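Local atomic coordinates of oxidoreductase, Gfo/Idh/MocA family (Vibrio cholerae, PDB entry 1XEA), a protein that probably catalyses nucleotide-dependent oxidation or reduction of a substrate that is not established, as a tetrameric member of the Gfo/Idh/MocA family. Residues C181-D185 / L186-Y190; A228-N232 / V233-F237; D258-P261 / M262-K266; K283-T286 / H287-E290. All coordinates share one frame; numbering follows the deposited sequence.

How the contacts relate
Contacts 1 to 4 follow each other along the chain, and none nests in or crosses another. Each joins adjacent segments and closes only a local turn or a helix start. After helix 160-175, contact 1 turns the loop into strand 186-193, an outermost strand of the mixed sheet within this chain. Contact 2 closes the hairpin of strands 223-230 and 233-237 in the same sheet. Contact 3 begins the short helix 262-265 after strand 250-255, the other outermost strand. Contact 4 begins the long helix 286-311, whose later part packs on contact 1. The nearest atoms of contacts 1 and 4 are about 6 Å apart. Contacts 1 and 2 touch the second subunit; contact 3 touches the third.

Contact 1: C181-D185 / L186-Y190; sequences CNLDD and LHLTY
L183 and L186 meet across a tight turn through their methyl ends. L183 CD2 lies 4.1 Å from L186 CD2, and the two side chains cross at a slant. L183 has CG beside its backbone N and opposite the carbonyl carbon (chi1 -58°). L186 takes the other common form, with CG opposite the backbone N (chi1 -177°). Its branches then reach different parts of the loop. CD2 goes to the L183 methyl, while CD1 lies 3.7 Å from the carbonyl oxygen of N182. L188, two residues on along the strand, brings CD1 to 4.3 Å from L183 CD2. L183 thus touches two leucines with one methyl group.

The backbone of the turn is closed by one bond. L186 N donates to L183 O at 3.1 Å. The donor sits above the carbonyl plane, not on a lone pair, and the bond is bent. D184 and D185 fill the corner, with backbone angles roughly those of a type II beta turn. D185 takes the left-handed conformation. Both residues are exposed, and their side chains set off away from the strand.

The turn leads from the loop after helix 160-175 into strand 186-193. L186 also packs on V202 and W204 of strand 196-206. L183 and L188 both rest on Q305 of helix 286-311, and H187 stacks on H187 of the second subunit.

Contact 2: A228-N232 / V233-F237; sequences ASYDN and VAYLF
A228 and Y235 form an antiparallel hydrogen-bonded pair, in strand segments that run at 174° to each other with axes 4.6 Å apart at closest. A228 N donates to Y235 O at 3.0 Å, and Y235 N returns a bond to A228 O at 2.9 Å. Nearer the turn, Y230 N donates to V233 O at 2.7 Å in a nearly straight bond. S229 and A234 form the non-hydrogen-bonded pair between.

The side chains divide between the two faces. S229 and A234 share one face, where the S229 hydroxyl bonds to that of S146. A228, Y230, V233 and Y235 lie on the other. Y230 has CG beside its backbone N (chi1 -60°). This carries the ring along the same face as Y235, and the two CE1 atoms come to 4.3 Å. V233 O lies near the plane of the Y230 ring, at its edge. Y230 CB meets V233 CB at 4.2 Å. Beyond the ring, Y230 OH bonds to E135, and the side chain passes about 5 Å from a bound nickel ion.

D231 and N232 turn the corner with roughly type II angles, N232 being left-handed. D231 forms a salt bridge with R145. N232 makes backbone hydrogen bonds and a weak side-chain bond, to A155 N, with the second subunit. This is a beta hairpin set within the mixed sheet.

Contact 3: D258-P261 / M262-K266; sequences DWTP and MLASK
P261 lays its ring against A264, with CG 3.4 Å from A264 CB, while the aromatic group of these segments, the indole of W259, faces another chain. That indole makes cation-pi contacts with K266 and K16 of the third subunit, and the same K266 of that subunit pairs with the D258 carboxylate in a salt bridge. This flat carboxylate also takes a weak bond from W259 N.

T260 adds a second touch to A264. Its CG2 is opposite the backbone N and comes to 4.1 Å from A264 CB, while its hydroxyl OG1 bonds back to K257 O.

P261 is the N-cap of helix 262-265. S265 N donates to P261 O at 3.0 Å, nearly along the C=O axis. S265 OG swings back (chi1 86°) and donates to M262 O at 2.8 Å, in the carbonyl plane and on a lone pair. M262 O also accepts K266 N, so it is gripped twice.

This single helical turn follows strand 250-255. L263 packs on helix 12-22, P261 and A264 touch D269 of helix 268-281, and selenomethionine M262 meets its counterpart in the third subunit.

Contact 4: K283-T286 / H287-E290; sequences KLPT and HIIE
I288 packs against P285 and L284 all along its side chain. CB lies 3.3 Å from P285 O. CG1 lies beside the backbone N (chi1 -74°) and passes P285 CG at 3.7 Å. It also lies over one face of the H287 imidazole, toward its rim. CD1 ends the chain against P285 CG. The other branch, CG2, meets L284 CD1 at 4.0 Å. L284 and I288 cross at about a right angle. The second methyl of L284, CD2, reaches I289 CG1 at 3.9 Å, so the leucine spans two neighbouring helix residues.

H287 turns its ring back beside the proline (chi1 68°), with CE1 3.4 Å from P285 CB, at an oblique angle.

P285 is the N-cap of helix 286-311. Its O accepts I288 N at 3.2 Å in a bent bond, with the donor above the carbonyl plane, and I289 N weakly. E290 N donates to T286 O at 3.1 Å in an almost straight bond, the regular helical one.

L284 also touches P116, and I288 touches Q139. The chemistry implies a first turn held loosely by P285 O and otherwise by apolar packing of buried I288 on L284 and P285.

Contact 1: C181-D185 / L186-Y190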
loop_
_atom_site.group_PDB
_atom_site.type_symbol
_atom_site.label_atom_id
_atom_site.label_comp_id
_atom_site.label_asym_id
_atom_site.label_seq_id
_atom_site.Cartn_x
_atom_site.Cartn_y
_atom_site.Cartn_z
ATOM N N CYS A 181 30.485 12.004 -17.668
ATOM C CA CYS A 181 31.362 11.077 -18.364
ATOM C C CYS A 181 32.615 10.716 -17.592
ATOM O O CYS A 181 33.590 10.261 -18.182
ATOM C CB CYS A 181 31.757 11.684 -19.700
ATOM S SG CYS A 181 32.455 13.311 -19.493
ATOM N N ASN A 182 32.587 10.918 -16.279
ATOM C CA ASN A 182 33.727 10.606 -15.425
ATOM C C ASN A 182 33.317 10.492 -13.957
ATOM O O ASN A 182 32.147 10.259 -13.635
ATOM C CB ASN A 182 34.807 11.684 -15.565
ATOM C CG ASN A 182 34.294 13.078 -15.231
ATOM O OD1 ASN A 182 35.081 13.998 -15.022
ATOM N ND2 ASN A 182 32.973 13.241 -15.188
ATOM N N LEU A 183 34.289 10.667 -13.070
ATOM C CA LEU A 183 34.040 10.584 -11.640
ATOM C C LEU A 183 34.156 11.941 -10.966
ATOM O O LEU A 183 34.246 12.034 -9.741
ATOM C CB LEU A 183 35.012 9.606 -10.991
ATOM C CG LEU A 183 34.994 8.175 -11.518
ATOM C CD1 LEU A 183 35.940 7.358 -10.667
ATOM C CD2 LEU A 183 33.590 7.579 -11.461
ATOM N N ASP A 184 34.152 12.997 -11.771
ATOM C CA ASP A 184 34.253 14.348 -11.241
ATOM C C ASP A 184 33.124 14.669 -10.282
ATOM O O ASP A 184 31.950 14.499 -10.608
ATOM C CB ASP A 184 34.245 15.364 -12.378
ATOM C CG ASP A 184 35.635 15.800 -12.769
ATOM O OD1 ASP A 184 36.498 14.911 -12.961
ATOM O OD2 ASP A 184 35.854 17.030 -12.885
ATOM N N ASP A 185 33.492 15.148 -9.100
ATOM C CA ASP A 185 32.519 15.523 -8.080
ATOM C C ASP A 185 31.461 14.445 -7.925
ATOM O O ASP A 185 30.292 14.738 -7.664
ATOM C CB ASP A 185 31.843 16.846 -8.456
ATOM C CG ASP A 185 32.844 17.935 -8.815
ATOM O OD1 ASP A 185 33.774 18.188 -8.011
ATOM O OD2 ASP A 185 32.695 18.545 -9.901
ATOM N N LEU A 186 31.881 13.195 -8.084
ATOM C CA LEU A 186 30.970 12.068 -7.979
ATOM C C LEU A 186 31.366 11.186 -6.816
ATOM O O LEU A 186 32.549 10.982 -6.565
ATOM C CB LEU A 186 30.989 11.275 -9.289
ATOM C CG LEU A 186 30.059 10.070 -9.441
ATOM C CD1 LEU A 186 29.741 9.880 -10.913
ATOM C CD2 LEU A 186 30.699 8.829 -8.843
ATOM N N HIS A 187 30.371 10.674 -6.103
ATOM C CA HIS A 187 30.614 9.811 -4.955
ATOM C C HIS A 187 30.257 8.368 -5.276
ATOM O O HIS A 187 29.088 8.012 -5.402
ATOM C CB HIS A 187 29.802 10.289 -3.761
ATOM C CG HIS A 187 30.227 9.682 -2.462
ATOM N ND1 HIS A 187 29.383 8.914 -1.686
ATOM C CD2 HIS A 187 31.399 9.753 -1.786
ATOM C CE1 HIS A 187 30.017 8.542 -0.589
ATOM N NE2 HIS A 187 31.241 9.039 -0.624
ATOM N N LEU A 188 31.283 7.540 -5.395
ATOM C CA LEU A 188 31.106 6.140 -5.722
ATOM C C LEU A 188 31.206 5.298 -4.455
ATOM O O LEU A 188 32.101 5.500 -3.635
ATOM C CB LEU A 188 32.184 5.747 -6.719
ATOM C CG LEU A 188 31.979 4.510 -7.572
ATOM C CD1 LEU A 188 33.147 4.405 -8.541
ATOM C CD2 LEU A 188 31.899 3.266 -6.716
ATOM N N THR A 189 30.286 4.358 -4.294
ATOM C CA THR A 189 30.280 3.491 -3.121
ATOM C C THR A 189 29.915 2.092 -3.573
ATOM O O THR A 189 29.113 1.931 -4.484
ATOM C CB THR A 189 29.231 3.958 -2.104
ATOM O OG1 THR A 189 29.623 5.221 -1.563
ATOM C CG2 THR A 189 29.092 2.958 -0.979
ATOM N N TYR A 190 30.488 1.075 -2.947
ATOM C CA TYR A 190 30.145 -0.282 -3.340
ATOM C C TYR A 190 30.512 -1.273 -2.256
ATOM O O TYR A 190 31.072 -0.900 -1.227
ATOM C CB TYR A 190 30.827 -0.646 -4.664
ATOM C CG TYR A 190 32.330 -0.609 -4.614
ATOM C CD1 TYR A 190 33.049 -1.671 -4.070
ATOM C CD2 TYR A 190 33.038 0.507 -5.067
ATOM C CE1 TYR A 190 34.429 -1.627 -3.971
ATOM C CE2 TYR A 190 34.426 0.565 -4.972
ATOM C CZ TYR A 190 35.115 -0.507 -4.421
ATOM O OH TYR A 190 36.487 -0.466 -4.302
#

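Contact 2: A228-N232 / V233-F237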
loop_
_atom_site.group_PDB
_atom_site.type_symbol
_atom_site.label_atom_id
_atom_site.label_comp_id
_atom_site.label_asym_id
_atom_site.label_seq_id
_atom_site.Cartn_x
_atom_site.Cartn_y
_atom_site.Cartn_z
ATOM N N ALA A 228 11.648 10.868 -7.574
ATOM C CA ALA A 228 12.005 12.154 -8.154
ATOM C C ALA A 228 11.503 13.276 -7.269
ATOM O O ALA A 228 10.424 13.185 -6.696
ATOM C CB ALA A 228 11.394 12.272 -9.540
ATOM N N SER A 229 12.269 14.344 -7.135
ATOM C CA SER A 229 11.765 15.424 -6.317
ATOM C C SER A 229 12.020 16.786 -6.935
ATOM O O SER A 229 13.029 17.014 -7.602
ATOM C CB SER A 229 12.362 15.362 -4.914
ATOM O OG SER A 229 13.638 15.961 -4.882
ATOM N N TYR A 230 11.071 17.682 -6.710
ATOM C CA TYR A 230 11.137 19.044 -7.199
ATOM C C TYR A 230 10.902 19.891 -5.970
ATOM O O TYR A 230 11.032 19.404 -4.846
ATOM C CB TYR A 230 10.024 19.295 -8.208
ATOM C CG TYR A 230 10.077 18.403 -9.421
ATOM C CD1 TYR A 230 9.613 17.088 -9.370
ATOM C CD2 TYR A 230 10.589 18.876 -10.628
ATOM C CE1 TYR A 230 9.656 16.274 -10.496
ATOM C CE2 TYR A 230 10.637 18.067 -11.755
ATOM C CZ TYR A 230 10.170 16.774 -11.685
ATOM O OH TYR A 230 10.205 15.986 -12.808
ATOM N N ASP A 231 10.554 21.154 -6.153
ATOM C CA ASP A 231 10.289 21.965 -4.980
ATOM C C ASP A 231 8.864 21.697 -4.532
ATOM O O ASP A 231 7.921 21.914 -5.281
ATOM C CB ASP A 231 10.507 23.454 -5.267
ATOM C CG ASP A 231 11.982 23.799 -5.465
ATOM O OD1 ASP A 231 12.819 23.422 -4.594
ATOM O OD2 ASP A 231 12.302 24.448 -6.493
ATOM N N ASN A 232 8.725 21.192 -3.310
ATOM C CA ASN A 232 7.429 20.873 -2.709
ATOM C C ASN A 232 6.624 19.861 -3.481
ATOM O O ASN A 232 5.408 19.757 -3.310
ATOM C CB ASN A 232 6.600 22.133 -2.509
ATOM C CG ASN A 232 7.214 23.055 -1.478
ATOM O OD1 ASN A 232 7.660 22.610 -0.414
ATOM N ND2 ASN A 232 7.240 24.342 -1.780
ATOM N N VAL A 233 7.307 19.104 -4.326
ATOM C CA VAL A 233 6.639 18.080 -5.095
ATOM C C VAL A 233 7.563 16.890 -5.206
ATOM O O VAL A 233 8.769 17.054 -5.370
ATOM C CB VAL A 233 6.261 18.586 -6.494
ATOM C CG1 VAL A 233 5.424 17.526 -7.200
ATOM C CG2 VAL A 233 5.463 19.896 -6.388
ATOM N N ALA A 234 7.003 15.695 -5.094
ATOM C CA ALA A 234 7.803 14.488 -5.185
ATOM C C ALA A 234 6.975 13.357 -5.786
ATOM O O ALA A 234 5.748 13.448 -5.852
ATOM C CB ALA A 234 8.318 14.101 -3.802
ATOM N N TYR A 235 7.663 12.315 -6.257
ATOM C CA TYR A 235 7.043 11.119 -6.845
ATOM C C TYR A 235 7.870 9.905 -6.456
ATOM O O TYR A 235 9.087 9.992 -6.320
ATOM C CB TYR A 235 7.046 11.155 -8.372
ATOM C CG TYR A 235 6.195 12.209 -9.016
ATOM C CD1 TYR A 235 6.638 13.524 -9.115
ATOM C CD2 TYR A 235 4.943 11.887 -9.551
ATOM C CE1 TYR A 235 5.859 14.498 -9.733
ATOM C CE2 TYR A 235 4.152 12.850 -10.168
ATOM C CZ TYR A 235 4.617 14.154 -10.256
ATOM O OH TYR A 235 3.837 15.116 -10.850
ATOM N N LEU A 236 7.216 8.764 -6.311
ATOM C CA LEU A 236 7.924 7.539 -5.970
ATOM C C LEU A 236 7.228 6.394 -6.669
ATOM O O LEU A 236 6.136 5.993 -6.276
ATOM C CB LEU A 236 7.902 7.288 -4.465
ATOM C CG LEU A 236 8.933 6.314 -3.868
ATOM C CD1 LEU A 236 8.423 5.890 -2.502
ATOM C CD2 LEU A 236 9.144 5.105 -4.739
ATOM N N PHE A 237 7.858 5.867 -7.711
ATOM C CA PHE A 237 7.277 4.758 -8.450
ATOM C C PHE A 237 7.875 3.435 -7.989
ATOM O O PHE A 237 9.094 3.264 -8.009
ATOM C CB PHE A 237 7.517 4.933 -9.943
ATOM C CG PHE A 237 6.934 6.188 -10.506
ATOM C CD1 PHE A 237 7.713 7.327 -10.657
ATOM C CD2 PHE A 237 5.610 6.224 -10.922
ATOM C CE1 PHE A 237 7.182 8.489 -11.234
ATOM C CE2 PHE A 237 5.062 7.377 -11.500
ATOM C CZ PHE A 237 5.850 8.509 -11.655
#

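Contact 3: D258-P261 / M262-K266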
loop_
_atom_site.group_PDB
_atom_site.type_symbol
_atom_site.label_atom_id
_atom_site.label_comp_id
_atom_site.label_asym_id
_atom_site.label_seq_id
_atom_site.Cartn_x
_atom_site.Cartn_y
_atom_site.Cartn_z
ATOM N N ASP A 258 -5.229 1.411 -17.955
ATOM C CA ASP A 258 -5.488 -0.016 -18.011
ATOM C C ASP A 258 -5.428 -0.518 -19.453
ATOM O O ASP A 258 -5.598 0.248 -20.401
ATOM C CB ASP A 258 -6.856 -0.318 -17.392
ATOM C CG ASP A 258 -7.086 -1.805 -17.166
ATOM O OD1 ASP A 258 -6.103 -2.551 -17.045
ATOM O OD2 ASP A 258 -8.252 -2.232 -17.090
ATOM N N TRP A 259 -5.189 -1.820 -19.597
ATOM C CA TRP A 259 -5.077 -2.500 -20.891
ATOM C C TRP A 259 -3.870 -2.054 -21.689
ATOM O O TRP A 259 -3.839 -2.167 -22.914
ATOM C CB TRP A 259 -6.335 -2.333 -21.738
ATOM C CG TRP A 259 -7.441 -3.219 -21.301
ATOM C CD1 TRP A 259 -8.312 -2.991 -20.285
ATOM C CD2 TRP A 259 -7.769 -4.509 -21.834
ATOM N NE1 TRP A 259 -9.165 -4.053 -20.145
ATOM C CE2 TRP A 259 -8.856 -4.999 -21.078
ATOM C CE3 TRP A 259 -7.253 -5.293 -22.869
ATOM C CZ2 TRP A 259 -9.438 -6.251 -21.327
ATOM C CZ3 TRP A 259 -7.836 -6.541 -23.115
ATOM C CH2 TRP A 259 -8.919 -7.003 -22.340
ATOM N N THR A 260 -2.865 -1.559 -20.986
ATOM C CA THR A 260 -1.639 -1.139 -21.627
ATOM C C THR A 260 -0.783 -2.389 -21.709
ATOM O O THR A 260 -0.569 -3.051 -20.706
ATOM C CB THR A 260 -0.923 -0.105 -20.767
ATOM O OG1 THR A 260 -1.793 1.012 -20.562
ATOM C CG2 THR A 260 0.364 0.354 -21.429
ATOM N N PRO A 261 -0.291 -2.745 -22.903
ATOM C CA PRO A 261 0.536 -3.954 -22.971
ATOM C C PRO A 261 1.777 -3.884 -22.079
ATOM O O PRO A 261 2.356 -2.820 -21.898
ATOM C CB PRO A 261 0.856 -4.083 -24.468
ATOM C CG PRO A 261 0.658 -2.703 -24.998
ATOM C CD PRO A 261 -0.528 -2.193 -24.244
HETATM N N MSE A 262 2.148 -5.028 -21.510
HETATM C CA MSE A 262 3.290 -5.140 -20.609
HETATM C C MSE A 262 4.570 -4.588 -21.206
HETATM O O MSE A 262 5.259 -3.784 -20.575
HETATM C CB MSE A 262 3.477 -6.608 -20.209
HETATM C CG MSE A 262 4.633 -6.915 -19.272
HETATM SE SE MSE A 262 6.304 -7.216 -20.175
HETATM C CE MSE A 262 5.838 -8.839 -21.111
ATOM N N LEU A 263 4.907 -5.009 -22.418
ATOM C CA LEU A 263 6.132 -4.505 -23.023
ATOM C C LEU A 263 6.081 -2.980 -23.151
ATOM O O LEU A 263 7.086 -2.299 -22.913
ATOM C CB LEU A 263 6.378 -5.164 -24.390
ATOM C CG LEU A 263 6.902 -6.620 -24.362
ATOM C CD1 LEU A 263 7.151 -7.103 -25.793
ATOM C CD2 LEU A 263 8.203 -6.708 -23.542
ATOM N N ALA A 264 4.909 -2.446 -23.499
ATOM C CA ALA A 264 4.724 -0.998 -23.658
ATOM C C ALA A 264 4.987 -0.260 -22.365
ATOM O O ALA A 264 5.605 0.818 -22.354
ATOM C CB ALA A 264 3.317 -0.694 -24.131
ATOM N N SER A 265 4.502 -0.833 -21.272
ATOM C CA SER A 265 4.707 -0.202 -19.977
ATOM C C SER A 265 6.211 -0.158 -19.684
ATOM O O SER A 265 6.691 0.761 -19.017
ATOM C CB SER A 265 3.986 -0.968 -18.879
ATOM O OG SER A 265 4.787 -2.015 -18.408
ATOM N N LYS A 266 6.952 -1.145 -20.192
ATOM C CA LYS A 266 8.392 -1.169 -19.988
ATOM C C LYS A 266 9.105 -0.299 -21.013
ATOM O O LYS A 266 10.314 -0.423 -21.228
ATOM C CB LYS A 266 8.932 -2.587 -20.058
ATOM C CG LYS A 266 8.417 -3.498 -18.972
ATOM C CD LYS A 266 9.373 -4.676 -18.751
ATOM C CE LYS A 266 8.719 -5.733 -17.894
ATOM N NZ LYS A 266 8.198 -5.178 -16.633
#

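Contact 4: K283-T286 / H287-E290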
loop_
_atom_site.group_PDB
_atom_site.type_symbol
_atom_site.label_atom_id
_atom_site.label_comp_id
_atom_site.label_asym_id
_atom_site.label_seq_id
_atom_site.Cartn_x
_atom_site.Cartn_y
_atom_site.Cartn_z
ATOM N N LYS A 283 18.894 10.325 -39.145
ATOM C CA LYS A 283 19.482 11.312 -38.244
ATOM C C LYS A 283 19.165 10.990 -36.788
ATOM O O LYS A 283 18.091 10.480 -36.481
ATOM C CB LYS A 283 18.946 12.711 -38.577
ATOM C CG LYS A 283 19.104 13.131 -40.045
ATOM C CD LYS A 283 18.331 14.421 -40.370
ATOM C CE LYS A 283 18.785 15.604 -39.500
ATOM N NZ LYS A 283 17.986 16.853 -39.743
ATOM N N LEU A 284 20.100 11.293 -35.896
ATOM C CA LEU A 284 19.907 11.050 -34.474
ATOM C C LEU A 284 20.395 12.268 -33.698
ATOM O O LEU A 284 21.583 12.536 -33.637
ATOM C CB LEU A 284 20.689 9.820 -34.035
ATOM C CG LEU A 284 20.612 9.526 -32.534
ATOM C CD1 LEU A 284 19.179 9.203 -32.151
ATOM C CD2 LEU A 284 21.525 8.368 -32.190
ATOM N N PRO A 285 19.478 13.006 -33.061
ATOM C CA PRO A 285 19.874 14.197 -32.306
ATOM C C PRO A 285 21.169 14.062 -31.516
ATOM O O PRO A 285 21.459 13.019 -30.933
ATOM C CB PRO A 285 18.651 14.479 -31.434
ATOM C CG PRO A 285 17.992 13.155 -31.309
ATOM C CD PRO A 285 18.117 12.593 -32.692
ATOM N N THR A 286 21.945 15.139 -31.527
ATOM C CA THR A 286 23.235 15.207 -30.860
ATOM C C THR A 286 23.216 14.930 -29.372
ATOM O O THR A 286 24.034 14.159 -28.876
ATOM C CB THR A 286 23.866 16.587 -31.038
ATOM O OG1 THR A 286 23.976 16.881 -32.432
ATOM C CG2 THR A 286 25.238 16.624 -30.398
ATOM N N HIS A 287 22.299 15.574 -28.657
ATOM C CA HIS A 287 22.239 15.408 -27.217
ATOM C C HIS A 287 22.061 13.965 -26.831
ATOM O O HIS A 287 22.403 13.571 -25.722
ATOM C CB HIS A 287 21.120 16.259 -26.614
ATOM C CG HIS A 287 19.738 15.811 -26.978
ATOM N ND1 HIS A 287 19.219 15.926 -28.250
ATOM C CD2 HIS A 287 18.747 15.292 -26.215
ATOM C CE1 HIS A 287 17.967 15.502 -28.254
ATOM N NE2 HIS A 287 17.657 15.112 -27.031
ATOM N N ILE A 288 21.531 13.175 -27.751
ATOM C CA ILE A 288 21.335 11.768 -27.470
ATOM C C ILE A 288 22.657 11.013 -27.544
ATOM O O ILE A 288 23.054 10.337 -26.589
ATOM C CB ILE A 288 20.323 11.171 -28.431
ATOM C CG1 ILE A 288 18.929 11.656 -28.029
ATOM C CG2 ILE A 288 20.411 9.658 -28.419
ATOM C CD1 ILE A 288 17.820 10.999 -28.784
ATOM N N ILE A 289 23.342 11.132 -28.675
ATOM C CA ILE A 289 24.630 10.482 -28.850
ATOM C C ILE A 289 25.540 10.788 -27.657
ATOM O O ILE A 289 26.119 9.875 -27.068
ATOM C CB ILE A 289 25.323 10.975 -30.123
ATOM C CG1 ILE A 289 24.381 10.838 -31.311
ATOM C CG2 ILE A 289 26.589 10.194 -30.353
ATOM C CD1 ILE A 289 24.806 11.647 -32.485
ATOM N N GLU A 290 25.662 12.071 -27.308
ATOM C CA GLU A 290 26.508 12.493 -26.190
ATOM C C GLU A 290 26.145 11.788 -24.893
ATOM O O GLU A 290 27.026 11.434 -24.113
ATOM C CB GLU A 290 26.425 14.011 -25.968
ATOM C CG GLU A 290 27.181 14.865 -26.991
ATOM C CD GLU A 290 27.413 16.306 -26.512
ATOM O OE1 GLU A 290 26.419 17.034 -26.235
ATOM O OE2 GLU A 290 28.603 16.717 -26.414
#